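Local coordinates for uncharacterized protein DSY3957 (Desulfitobacterium hafniense, PDB 3HXL) that is probably a structural subunit of the contractile sheath around a phage or phage-like tail, at residues A[115-120]-A[133-138]; A[96-101]-A[171-176]; A[103-108]-A[157-162]. All blocks are in the same frame, centred on the assembly; numbering follows the deposited sequence.

Interaction 1. Residues A[115-120]-A[133-138]; sequences NDITLV and VSTLVD
Val120 and Leu136 meet on one face of an antiparallel hairpin, while Leu119 and Val133 meet on the other. On the first face Val120 holds CG1 anti to its backbone N (chi1 176°), which leaves CG2 beside that N and turned to Leu136; CG2 touches CD1 of Leu136 at 3.8 Å and lies slightly farther from CD2, so it faces both ends of the isopropyl fork. The pair is diagonal, since Val120 is directly opposite Ser134 and Leu136 opposite Thr118. On the other face Leu119 has CG anti to N, and its second torsion, near 70°, sets CD1 3.6 Å from CG1 of Val133. Next to it Ile117 and Thr135 lie side by side and point the same way, their methyl groups CG2 and CG2 3.8 Å apart. Four backbone bonds tie Thr118 to Leu136 and Val120 to Ser134, and a fifth runs from Asp138 N to Asp116 O at 3.0 Å where the strand pairing gives out. There the carboxylates of Asp116 and Asp138 run alongside each other with planes 40° apart, OD2 of Asp116 only 3.9 Å from OD1 of Asp138. This repulsion is probably offset by Arg113, whose NH1 forms salt bridges with OD2 of both, and a water lies 3.1 Å from OD1 of Asp116 and equally far from OD1 of Asp138. At the far end the hydroxyl of Ser134 bonds to Glu141. The hairpin forms the middle of a four-stranded sheet in the beta-sandwich domain: strand 140-147 flanks 131-137, strand 170-174 flanks 117-123, and the face bearing Ile117, Leu119 and Thr135 packs against strands 103-107 and 159-162.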
ATOM      1  N   ASN A 115     -21.858  16.967   2.933  1.00 29.73           N
ATOM      2  CA  ASN A 115     -22.914  17.745   2.290  1.00 31.30           C
ATOM      3  C   ASN A 115     -23.931  16.874   1.547  1.00 30.79           C
ATOM      4  O   ASN A 115     -24.938  17.378   1.049  1.00 27.87           O
ATOM      5  CB  ASN A 115     -22.324  18.775   1.321  1.00 33.68           C
ATOM      6  CG  ASN A 115     -21.341  19.716   1.989  1.00 41.26           C
ATOM      7  OD1 ASN A 115     -21.593  20.233   3.084  1.00 36.26           O
ATOM      8  ND2 ASN A 115     -20.215  19.955   1.326  1.00 39.73           N
ATOM      9  N   ASP A 116     -23.674  15.572   1.467  1.00 30.32           N
ATOM     10  CA  ASP A 116     -24.605  14.666   0.793  1.00 28.08           C
ATOM     11  C   ASP A 116     -25.560  14.057   1.811  1.00 29.41           C
ATOM     12  O   ASP A 116     -26.339  13.158   1.492  1.00 28.74           O
ATOM     13  CB  ASP A 116     -23.865  13.530   0.083  1.00 30.11           C
ATOM     14  CG  ASP A 116     -22.927  14.024  -1.000  1.00 31.23           C
ATOM     15  OD1 ASP A 116     -23.176  15.110  -1.559  1.00 30.07           O
ATOM     16  OD2 ASP A 116     -21.946  13.311  -1.300  1.00 30.15           O
ATOM     17  N   ILE A 117     -25.484  14.542   3.044  1.00 28.09           N
ATOM     18  CA  ILE A 117     -26.340  14.044   4.110  1.00 21.70           C
ATOM     19  C   ILE A 117     -27.505  15.004   4.313  1.00 24.84           C
ATOM     20  O   ILE A 117     -27.335  16.222   4.256  1.00 26.67           O
ATOM     21  CB  ILE A 117     -25.559  13.925   5.432  1.00 20.38           C
ATOM     22  CG1 ILE A 117     -24.269  13.130   5.201  1.00 22.67           C
ATOM     23  CG2 ILE A 117     -26.420  13.224   6.483  1.00 23.42           C
ATOM     24  CD1 ILE A 117     -23.387  13.014   6.428  1.00 18.72           C
ATOM     25  N   THR A 118     -28.688  14.451   4.543  1.00 27.72           N
ATOM     26  CA  THR A 118     -29.872  15.271   4.769  1.00 28.36           C
ATOM     27  C   THR A 118     -30.677  14.719   5.934  1.00 30.37           C
ATOM     28  O   THR A 118     -30.911  13.513   6.029  1.00 23.83           O
ATOM     29  CB  THR A 118     -30.777  15.322   3.519  1.00 28.97           C
ATOM     30  OG1 THR A 118     -30.065  15.931   2.436  1.00 30.55           O
ATOM     31  CG2 THR A 118     -32.037  16.137   3.802  1.00 27.84           C
ATOM     32  N   LEU A 119     -31.092  15.616   6.821  1.00 27.55           N
ATOM     33  CA  LEU A 119     -31.876  15.242   7.991  1.00 26.72           C
ATOM     34  C   LEU A 119     -33.368  15.354   7.701  1.00 28.85           C
ATOM     35  O   LEU A 119     -33.817  16.306   7.065  1.00 28.67           O
ATOM     36  CB  LEU A 119     -31.525  16.151   9.169  1.00 23.47           C
ATOM     37  CG  LEU A 119     -32.452  16.055  10.382  1.00 31.26           C
ATOM     38  CD1 LEU A 119     -32.250  14.722  11.077  1.00 32.33           C
ATOM     39  CD2 LEU A 119     -32.168  17.206  11.335  1.00 30.63           C
ATOM     40  N   VAL A 120     -34.124  14.370   8.174  1.00 28.37           N
ATOM     41  CA  VAL A 120     -35.570  14.346   8.006  1.00 30.84           C
ATOM     42  C   VAL A 120     -36.205  14.013   9.356  1.00 30.61           C
ATOM     43  O   VAL A 120     -35.888  12.987   9.966  1.00 25.41           O
ATOM     44  CB  VAL A 120     -36.000  13.288   6.959  1.00 32.59           C
ATOM     45  CG1 VAL A 120     -37.525  13.214   6.882  1.00 33.38           C
ATOM     46  CG2 VAL A 120     -35.430  13.648   5.591  1.00 29.08           C
ATOM     47  N   VAL A 133     -36.773  10.237  13.149  1.00 26.28           N
ATOM     48  CA  VAL A 133     -35.597  10.973  12.695  1.00 26.69           C
ATOM     49  C   VAL A 133     -34.792  10.092  11.750  1.00 26.69           C
ATOM     50  O   VAL A 133     -34.201   9.090  12.156  1.00 24.85           O
ATOM     51  CB  VAL A 133     -34.705  11.401  13.881  1.00 28.36           C
ATOM     52  CG1 VAL A 133     -33.551  12.265  13.383  1.00 23.53           C
ATOM     53  CG2 VAL A 133     -35.535  12.164  14.896  1.00 23.25           C
ATOM     54  N   SER A 134     -34.780  10.470  10.480  1.00 24.79           N
ATOM     55  CA  SER A 134     -34.062   9.695   9.486  1.00 29.53           C
ATOM     56  C   SER A 134     -32.856  10.435   8.931  1.00 28.47           C
ATOM     57  O   SER A 134     -32.865  11.661   8.786  1.00 30.72           O
ATOM     58  CB  SER A 134     -35.017   9.304   8.355  1.00 32.60           C
ATOM     59  OG  SER A 134     -36.058   8.479   8.850  1.00 29.17           O
ATOM     60  N   THR A 135     -31.809   9.674   8.641  1.00 30.94           N
ATOM     61  CA  THR A 135     -30.586  10.228   8.084  1.00 28.77           C
ATOM     62  C   THR A 135     -30.500   9.748   6.641  1.00 25.10           C
ATOM     63  O   THR A 135     -30.459   8.543   6.377  1.00 26.06           O
ATOM     64  CB  THR A 135     -29.342   9.738   8.862  1.00 29.73           C
ATOM     65  OG1 THR A 135     -29.487  10.075  10.245  1.00 21.33           O
ATOM     66  CG2 THR A 135     -28.078  10.392   8.322  1.00 28.82           C
ATOM     67  N   LEU A 136     -30.493  10.696   5.711  1.00 27.16           N
ATOM     68  CA  LEU A 136     -30.417  10.373   4.295  1.00 26.17           C
ATOM     69  C   LEU A 136     -29.067  10.730   3.706  1.00 22.30           C
ATOM     70  O   LEU A 136     -28.467  11.748   4.056  1.00 25.45           O
ATOM     71  CB  LEU A 136     -31.506  11.111   3.512  1.00 23.70           C
ATOM     72  CG  LEU A 136     -32.931  10.537   3.512  1.00 29.30           C
ATOM     73  CD1 LEU A 136     -33.459  10.416   4.922  1.00 29.43           C
ATOM     74  CD2 LEU A 136     -33.821  11.441   2.676  1.00 29.93           C
ATOM     75  N   VAL A 137     -28.602   9.874   2.808  1.00 23.02           N
ATOM     76  CA  VAL A 137     -27.336  10.069   2.115  1.00 30.31           C
ATOM     77  C   VAL A 137     -27.641   9.893   0.636  1.00 31.26           C
ATOM     78  O   VAL A 137     -28.016   8.803   0.199  1.00 34.90           O
ATOM     79  CB  VAL A 137     -26.291   9.027   2.548  1.00 27.03           C
ATOM     80  CG1 VAL A 137     -25.004   9.228   1.766  1.00 33.55           C
ATOM     81  CG2 VAL A 137     -26.027   9.151   4.042  1.00 22.68           C
ATOM     82  N   ASP A 138     -27.477  10.968  -0.129  1.00 28.77           N
ATOM     83  CA  ASP A 138     -27.777  10.952  -1.556  1.00 39.71           C
ATOM     84  C   ASP A 138     -29.236  10.554  -1.753  1.00 40.39           C
ATOM     85  O   ASP A 138     -29.569   9.823  -2.684  1.00 37.73           O
ATOM     86  CB  ASP A 138     -26.878   9.967  -2.312  1.00 38.64           C
ATOM     87  CG  ASP A 138     -25.446  10.452  -2.432  1.00 30.43           C
ATOM     88  OD1 ASP A 138     -25.236  11.674  -2.578  1.00 37.21           O
ATOM     89  OD2 ASP A 138     -24.531   9.607  -2.400  1.00 31.46           O
TER
HETATM   90  O   HOH W   1     -26.075  14.620  -2.439  1.00 35.53           O
HETATM   91  O   HOH W   2     -38.009  10.826   8.965  1.00 35.69           O

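Interaction 2. Residues A[96-101]-A[171-176]; sequences AAVTVG and AGAPLI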
ATOM      1  N   ALA A  96     -19.597  18.873   7.879  1.00 25.31           N
ATOM      2  CA  ALA A  96     -20.827  19.521   7.455  1.00 30.65           C
ATOM      3  C   ALA A  96     -21.793  19.427   8.626  1.00 30.78           C
ATOM      4  O   ALA A  96     -21.655  18.555   9.487  1.00 25.64           O
ATOM      5  CB  ALA A  96     -21.409  18.820   6.237  1.00 29.99           C
ATOM      6  N   ALA A  97     -22.770  20.324   8.664  1.00 27.45           N
ATOM      7  CA  ALA A  97     -23.732  20.306   9.753  1.00 26.07           C
ATOM      8  C   ALA A  97     -24.969  21.125   9.420  1.00 28.40           C
ATOM      9  O   ALA A  97     -25.000  21.852   8.429  1.00 27.50           O
ATOM     10  CB  ALA A  97     -23.080  20.835  11.027  1.00 21.21           C
ATOM     11  N   VAL A  98     -25.992  20.983  10.255  1.00 33.50           N
ATOM     12  CA  VAL A  98     -27.241  21.710  10.079  1.00 29.23           C
ATOM     13  C   VAL A  98     -27.964  21.730  11.422  1.00 29.68           C
ATOM     14  O   VAL A  98     -27.845  20.792  12.213  1.00 27.03           O
ATOM     15  CB  VAL A  98     -28.142  21.038   9.000  1.00 32.79           C
ATOM     16  CG1 VAL A  98     -28.615  19.669   9.476  1.00 30.81           C
ATOM     17  CG2 VAL A  98     -29.328  21.937   8.674  1.00 30.70           C
ATOM     18  N   THR A  99     -28.688  22.813  11.690  1.00 31.80           N
ATOM     19  CA  THR A  99     -29.432  22.946  12.936  1.00 26.53           C
ATOM     20  C   THR A  99     -30.916  23.158  12.656  1.00 28.67           C
ATOM     21  O   THR A  99     -31.293  24.005  11.850  1.00 30.97           O
ATOM     22  CB  THR A  99     -28.922  24.137  13.794  1.00 30.43           C
ATOM     23  OG1 THR A  99     -27.576  23.889  14.220  1.00 30.64           O
ATOM     24  CG2 THR A  99     -29.804  24.322  15.030  1.00 24.32           C
ATOM     25  N   VAL A 100     -31.749  22.369  13.320  1.00 30.73           N
ATOM     26  CA  VAL A 100     -33.195  22.470  13.180  1.00 30.98           C
ATOM     27  C   VAL A 100     -33.742  22.616  14.595  1.00 32.75           C
ATOM     28  O   VAL A 100     -33.819  21.644  15.352  1.00 26.87           O
ATOM     29  CB  VAL A 100     -33.787  21.207  12.516  1.00 31.39           C
ATOM     30  CG1 VAL A 100     -35.301  21.336  12.396  1.00 34.52           C
ATOM     31  CG2 VAL A 100     -33.169  21.009  11.139  1.00 37.43           C
ATOM     32  N   GLY A 101     -34.102  23.843  14.957  1.00 34.16           N
ATOM     33  CA  GLY A 101     -34.614  24.093  16.290  1.00 31.28           C
ATOM     34  C   GLY A 101     -33.526  23.915  17.333  1.00 27.53           C
ATOM     35  O   GLY A 101     -32.509  24.612  17.308  1.00 30.43           O
ATOM     36  N   ALA A 171     -39.012  18.665   6.575  1.00 32.12           N
ATOM     37  CA  ALA A 171     -39.197  17.822   5.405  1.00 36.77           C
ATOM     38  C   ALA A 171     -37.833  17.454   4.842  1.00 36.52           C
ATOM     39  O   ALA A 171     -37.669  16.407   4.221  1.00 40.16           O
ATOM     40  CB  ALA A 171     -40.024  18.561   4.351  1.00 32.84           C
ATOM     41  N   GLY A 172     -36.852  18.319   5.072  1.00 38.47           N
ATOM     42  CA  GLY A 172     -35.516  18.058   4.573  1.00 38.34           C
ATOM     43  C   GLY A 172     -34.559  19.163   4.956  1.00 37.53           C
ATOM     44  O   GLY A 172     -34.725  20.307   4.536  1.00 36.57           O
ATOM     45  N   ALA A 173     -33.560  18.814   5.761  1.00 31.94           N
ATOM     46  CA  ALA A 173     -32.559  19.770   6.208  1.00 32.76           C
ATOM     47  C   ALA A 173     -31.172  19.214   5.908  1.00 33.86           C
ATOM     48  O   ALA A 173     -30.567  18.545   6.742  1.00 31.79           O
ATOM     49  CB  ALA A 173     -32.709  20.025   7.702  1.00 30.36           C
ATOM     50  N   PRO A 174     -30.660  19.474   4.698  1.00 33.70           N
ATOM     51  CA  PRO A 174     -29.338  18.999   4.282  1.00 34.09           C
ATOM     52  C   PRO A 174     -28.225  19.628   5.109  1.00 30.44           C
ATOM     53  O   PRO A 174     -28.292  20.806   5.453  1.00 32.18           O
ATOM     54  CB  PRO A 174     -29.266  19.424   2.814  1.00 39.39           C
ATOM     55  CG  PRO A 174     -30.705  19.416   2.385  1.00 37.16           C
ATOM     56  CD  PRO A 174     -31.375  20.078   3.561  1.00 36.97           C
ATOM     57  N   LEU A 175     -27.209  18.842   5.445  1.00 31.73           N
ATOM     58  CA  LEU A 175     -26.091  19.381   6.205  1.00 25.10           C
ATOM     59  C   LEU A 175     -25.247  20.182   5.220  1.00 24.78           C
ATOM     60  O   LEU A 175     -25.191  19.848   4.040  1.00 29.95           O
ATOM     61  CB  LEU A 175     -25.258  18.253   6.823  1.00 28.09           C
ATOM     62  CG  LEU A 175     -25.802  17.553   8.074  1.00 24.61           C
ATOM     63  CD1 LEU A 175     -27.027  16.716   7.740  1.00 24.61           C
ATOM     64  CD2 LEU A 175     -24.704  16.671   8.659  1.00 19.62           C
ATOM     65  N   ILE A 176     -24.609  21.247   5.692  1.00 28.46           N
ATOM     66  CA  ILE A 176     -23.786  22.066   4.811  1.00 31.74           C
ATOM     67  C   ILE A 176     -22.496  22.528   5.470  1.00 25.59           C
ATOM     68  O   ILE A 176     -22.245  22.248   6.641  1.00 29.56           O
ATOM     69  CB  ILE A 176     -24.548  23.322   4.312  1.00 34.90           C
ATOM     70  CG1 ILE A 176     -24.932  24.215   5.497  1.00 38.71           C
ATOM     71  CG2 ILE A 176     -25.782  22.908   3.525  1.00 32.02           C
ATOM     72  CD1 ILE A 176     -26.029  23.652   6.369  1.00 56.22           C
TER
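Val98 packs against Ala173 and Leu175 where two layers of the beta-sandwich close along one side: strand 97-100 belongs to the three-stranded sheet and strand 172-174 to the four-stranded one. Their axes stay 7.2 Å apart, and the backbones join only through a single antiparallel bridge between Ala97 and Ile176, with Ala97 N bonded to Ile176 O and Ile176 N to Ala97 O, each at 2.8 Å. The tight part lies around Leu175, a buried side chain. Val98 crosses it at about a right angle; its CG1, between the backbone N and the carbonyl carbon (chi1 67°), reaches CD1 of Leu175 at 3.8 Å, while CG2 leans toward CB of Ala173. Beside the bridge, CB of Ala96 meets CB of Leu175 at 3.9 Å, and CD2 of Leu175 rests near Ala96 O. Farther along, the strands are joined by methyl groups alone: CG2 of Val100 comes to 3.6 Å from CB of Ala173, and Val100 also leans on Leu119 of the neighbouring strand. The loose, solvent side is that of Pro174, an exposed residue whose CB points away from strand 97-100. Ile176 is exposed too, and its CB also points away. The amide of Ile176 approaches Ala97 O nearly straight at its hydrogen (175°), yet from above the carbonyl plane, 40° out of it.

Interaction 3. Residues A[103-108]-A[157-162]; sequences LTVTAK and DWVIFS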
ATOM      1  N   LEU A 103     -32.068  20.917  17.837  1.00 25.44           N
ATOM      2  CA  LEU A 103     -31.197  19.859  17.340  1.00 27.17           C
ATOM      3  C   LEU A 103     -30.145  20.279  16.329  1.00 24.37           C
ATOM      4  O   LEU A 103     -30.424  21.014  15.384  1.00 24.20           O
ATOM      5  CB  LEU A 103     -32.038  18.743  16.715  1.00 24.43           C
ATOM      6  CG  LEU A 103     -31.263  17.559  16.128  1.00 25.20           C
ATOM      7  CD1 LEU A 103     -30.615  16.767  17.250  1.00 18.69           C
ATOM      8  CD2 LEU A 103     -32.217  16.672  15.329  1.00 26.39           C
ATOM      9  N   THR A 104     -28.928  19.800  16.543  1.00 25.30           N
ATOM     10  CA  THR A 104     -27.838  20.064  15.622  1.00 24.05           C
ATOM     11  C   THR A 104     -27.333  18.697  15.196  1.00 24.40           C
ATOM     12  O   THR A 104     -27.149  17.806  16.030  1.00 25.83           O
ATOM     13  CB  THR A 104     -26.703  20.872  16.282  1.00 26.11           C
ATOM     14  OG1 THR A 104     -27.118  22.236  16.448  1.00 29.86           O
ATOM     15  CG2 THR A 104     -25.453  20.839  15.414  1.00 29.46           C
ATOM     16  N   VAL A 105     -27.160  18.526  13.889  1.00 26.48           N
ATOM     17  CA  VAL A 105     -26.677  17.275  13.316  1.00 25.37           C
ATOM     18  C   VAL A 105     -25.361  17.597  12.621  1.00 20.43           C
ATOM     19  O   VAL A 105     -25.315  18.440  11.723  1.00 26.55           O
ATOM     20  CB  VAL A 105     -27.656  16.711  12.268  1.00 28.01           C
ATOM     21  CG1 VAL A 105     -27.190  15.333  11.811  1.00 27.11           C
ATOM     22  CG2 VAL A 105     -29.054  16.639  12.853  1.00 26.87           C
ATOM     23  N   THR A 106     -24.301  16.921  13.044  1.00 23.72           N
ATOM     24  CA  THR A 106     -22.972  17.146  12.498  1.00 27.01           C
ATOM     25  C   THR A 106     -22.375  15.858  11.936  1.00 25.59           C
ATOM     26  O   THR A 106     -22.468  14.798  12.558  1.00 22.04           O
ATOM     27  CB  THR A 106     -22.045  17.698  13.598  1.00 31.54           C
ATOM     28  OG1 THR A 106     -22.693  18.802  14.246  1.00 21.05           O
ATOM     29  CG2 THR A 106     -20.723  18.161  13.010  1.00 25.38           C
ATOM     30  N   ALA A 107     -21.773  15.960  10.755  1.00 23.80           N
ATOM     31  CA  ALA A 107     -21.148  14.815  10.100  1.00 25.08           C
ATOM     32  C   ALA A 107     -20.123  14.167  11.027  1.00 24.84           C
ATOM     33  O   ALA A 107     -19.467  14.848  11.819  1.00 20.71           O
ATOM     34  CB  ALA A 107     -20.474  15.263   8.809  1.00 23.84           C
ATOM     35  N   LYS A 108     -19.986  12.848  10.924  1.00 20.76           N
ATOM     36  CA  LYS A 108     -19.040  12.111  11.755  1.00 22.03           C
ATOM     37  C   LYS A 108     -17.604  12.495  11.409  1.00 21.59           C
ATOM     38  O   LYS A 108     -16.753  12.615  12.290  1.00 19.73           O
ATOM     39  CB  LYS A 108     -19.231  10.602  11.562  1.00 26.61           C
ATOM     40  CG  LYS A 108     -18.382   9.737  12.487  1.00 29.91           C
ATOM     41  CD  LYS A 108     -18.700   8.262  12.293  1.00 28.03           C
ATOM     42  CE  LYS A 108     -17.894   7.378  13.235  1.00 36.68           C
ATOM     43  NZ  LYS A 108     -18.214   5.939  13.010  1.00 35.22           N
ATOM     44  N   ASP A 157     -23.604   5.831  11.973  1.00 28.01           N
ATOM     45  CA  ASP A 157     -22.344   5.802  11.237  1.00 29.48           C
ATOM     46  C   ASP A 157     -22.113   7.042  10.378  1.00 33.14           C
ATOM     47  O   ASP A 157     -21.050   7.196   9.775  1.00 31.98           O
ATOM     48  CB  ASP A 157     -22.258   4.553  10.352  1.00 33.58           C
ATOM     49  CG  ASP A 157     -22.441   3.265  11.131  1.00 36.35           C
ATOM     50  OD1 ASP A 157     -21.947   3.171  12.276  1.00 39.14           O
ATOM     51  OD2 ASP A 157     -23.071   2.333  10.586  1.00 48.25           O
ATOM     52  N   TRP A 158     -23.092   7.940  10.331  1.00 28.26           N
ATOM     53  CA  TRP A 158     -22.955   9.139   9.509  1.00 22.05           C
ATOM     54  C   TRP A 158     -22.923  10.473  10.236  1.00 27.17           C
ATOM     55  O   TRP A 158     -22.208  11.386   9.821  1.00 22.29           O
ATOM     56  CB  TRP A 158     -24.068   9.182   8.473  1.00 25.01           C
ATOM     57  CG  TRP A 158     -23.975   8.092   7.479  1.00 29.87           C
ATOM     58  CD1 TRP A 158     -24.575   6.868   7.538  1.00 30.97           C
ATOM     59  CD2 TRP A 158     -23.227   8.120   6.263  1.00 24.45           C
ATOM     60  NE1 TRP A 158     -24.252   6.129   6.420  1.00 25.10           N
ATOM     61  CE2 TRP A 158     -23.427   6.876   5.621  1.00 24.82           C
ATOM     62  CE3 TRP A 158     -22.413   9.080   5.649  1.00 23.00           C
ATOM     63  CZ2 TRP A 158     -22.833   6.564   4.394  1.00 24.37           C
ATOM     64  CZ3 TRP A 158     -21.823   8.771   4.428  1.00 21.71           C
ATOM     65  CH2 TRP A 158     -22.040   7.522   3.813  1.00 23.06           C
ATOM     66  N   VAL A 159     -23.706  10.599  11.304  1.00 23.81           N
ATOM     67  CA  VAL A 159     -23.750  11.856  12.040  1.00 24.20           C
ATOM     68  C   VAL A 159     -23.816  11.716  13.554  1.00 27.02           C
ATOM     69  O   VAL A 159     -24.090  10.641  14.094  1.00 19.96           O
ATOM     70  CB  VAL A 159     -24.959  12.716  11.614  1.00 23.75           C
ATOM     71  CG1 VAL A 159     -24.904  12.995  10.123  1.00 27.18           C
ATOM     72  CG2 VAL A 159     -26.258  12.011  11.981  1.00 18.02           C
ATOM     73  N   ILE A 160     -23.558  12.837  14.220  1.00 17.49           N
ATOM     74  CA  ILE A 160     -23.596  12.932  15.671  1.00 22.18           C
ATOM     75  C   ILE A 160     -24.690  13.947  15.989  1.00 22.83           C
ATOM     76  O   ILE A 160     -24.729  15.026  15.397  1.00 19.89           O
ATOM     77  CB  ILE A 160     -22.256  13.459  16.248  1.00 25.28           C
ATOM     78  CG1 ILE A 160     -21.112  12.500  15.899  1.00 35.99           C
ATOM     79  CG2 ILE A 160     -22.374  13.634  17.754  1.00 26.25           C
ATOM     80  CD1 ILE A 160     -21.245  11.123  16.519  1.00 39.47           C
ATOM     81  N   PHE A 161     -25.580  13.595  16.909  1.00 19.50           N
ATOM     82  CA  PHE A 161     -26.668  14.489  17.290  1.00 22.68           C
ATOM     83  C   PHE A 161     -26.278  15.288  18.525  1.00 24.08           C
ATOM     84  O   PHE A 161     -25.698  14.747  19.466  1.00 21.20           O
ATOM     85  CB  PHE A 161     -27.933  13.680  17.579  1.00 22.46           C
ATOM     86  CG  PHE A 161     -28.438  12.906  16.400  1.00 24.31           C
ATOM     87  CD1 PHE A 161     -29.085  13.552  15.355  1.00 18.16           C
ATOM     88  CD2 PHE A 161     -28.250  11.531  16.326  1.00 25.44           C
ATOM     89  CE1 PHE A 161     -29.544  12.837  14.253  1.00 25.23           C
ATOM     90  CE2 PHE A 161     -28.704  10.804  15.227  1.00 20.68           C
ATOM     91  CZ  PHE A 161     -29.351  11.456  14.189  1.00 19.46           C
ATOM     92  N   SER A 162     -26.589  16.579  18.517  1.00 23.70           N
ATOM     93  CA  SER A 162     -26.267  17.441  19.648  1.00 20.45           C
ATOM     94  C   SER A 162     -27.415  18.401  19.941  1.00 21.26           C
ATOM     95  O   SER A 162     -28.257  18.664  19.080  1.00 19.89           O
ATOM     96  CB  SER A 162     -24.987  18.237  19.365  1.00 19.45           C
ATOM     97  OG  SER A 162     -25.130  19.046  18.210  1.00 24.36           O
TER
HETATM   98  O   HOH W   3     -24.091  17.557  16.380  1.00 23.53           O
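Val105 and Phe161 form one rung of a regular antiparallel strand pair, 103-107 with 159-162, at the edge of the three-stranded sheet. Four backbone hydrogen bonds link Thr104 with Ser162 and Thr106 with Ile160. A fifth, Lys108 N to Trp158 O at 2.9 Å, carries the pairing past the strand end, its donor standing above the carbonyl plane. The inward face is apolar. CG1 of Val105 presses on CB of Val159 at 3.4 Å, tighter than usual van der Waals contact, while CG2 of Val105 lies 4.0 Å from CD1 of Phe161. CD1 of Leu103 is as close to that same ring carbon, so the two methyl groups approach it obliquely, from opposite sides of the ring plane. This is the inner surface of one layer of the beta-sandwich: Leu103 and Val105 lie on Leu119, Val159 on Ile117 and Thr135, and Phe161 on Val133, all in the opposing sheet. The outward face is largely polar, with Ile160 among Thr104, Thr106 and Ser162. Ser162 has OG between its backbone N and carbonyl carbon (chi1 60°), a rotation that brings OG to 3.1 Å from CB of Thr104. A water sits over this face, 2.6 Å from OG of Ser162; it donates to Thr104 O and Ile160 O and also bonds to OG1 of Thr106, bridging the two strands. The hydroxyl of Thr104 turns instead to Thr99 of the adjoining strand. Past the strands, the fully extended chain of Lys108 passes over the backbone of Asp157, with CD 3.6 Å from Asp157 O, and its NZ ends 4.7 Å from OD1 of Asp157.

Overall arrangement
All three contacts lie in the beta-sandwich domain, with centres 8 to 10 Å apart. Interactions 1 and 3 are strand pairings within opposite sheets, and their inward faces together make the apolar interior, where Val137 packs on Trp158. The outer face of interaction 3 is mainly hydroxyl groups and a bridging water, whereas that of interaction 1 mixes Val120 and Leu136 with Thr118 and Ser134 and ends in two carboxylates. Interaction 2 instead joins the two sheets at one side, with less regular backbone pairing and more exposure. It shares a sheet with each of the others: Ile117 bonds to Leu175, and Ala96 to Ala107. Along the chain, interaction 2 encloses interaction 3, which encloses interaction 1.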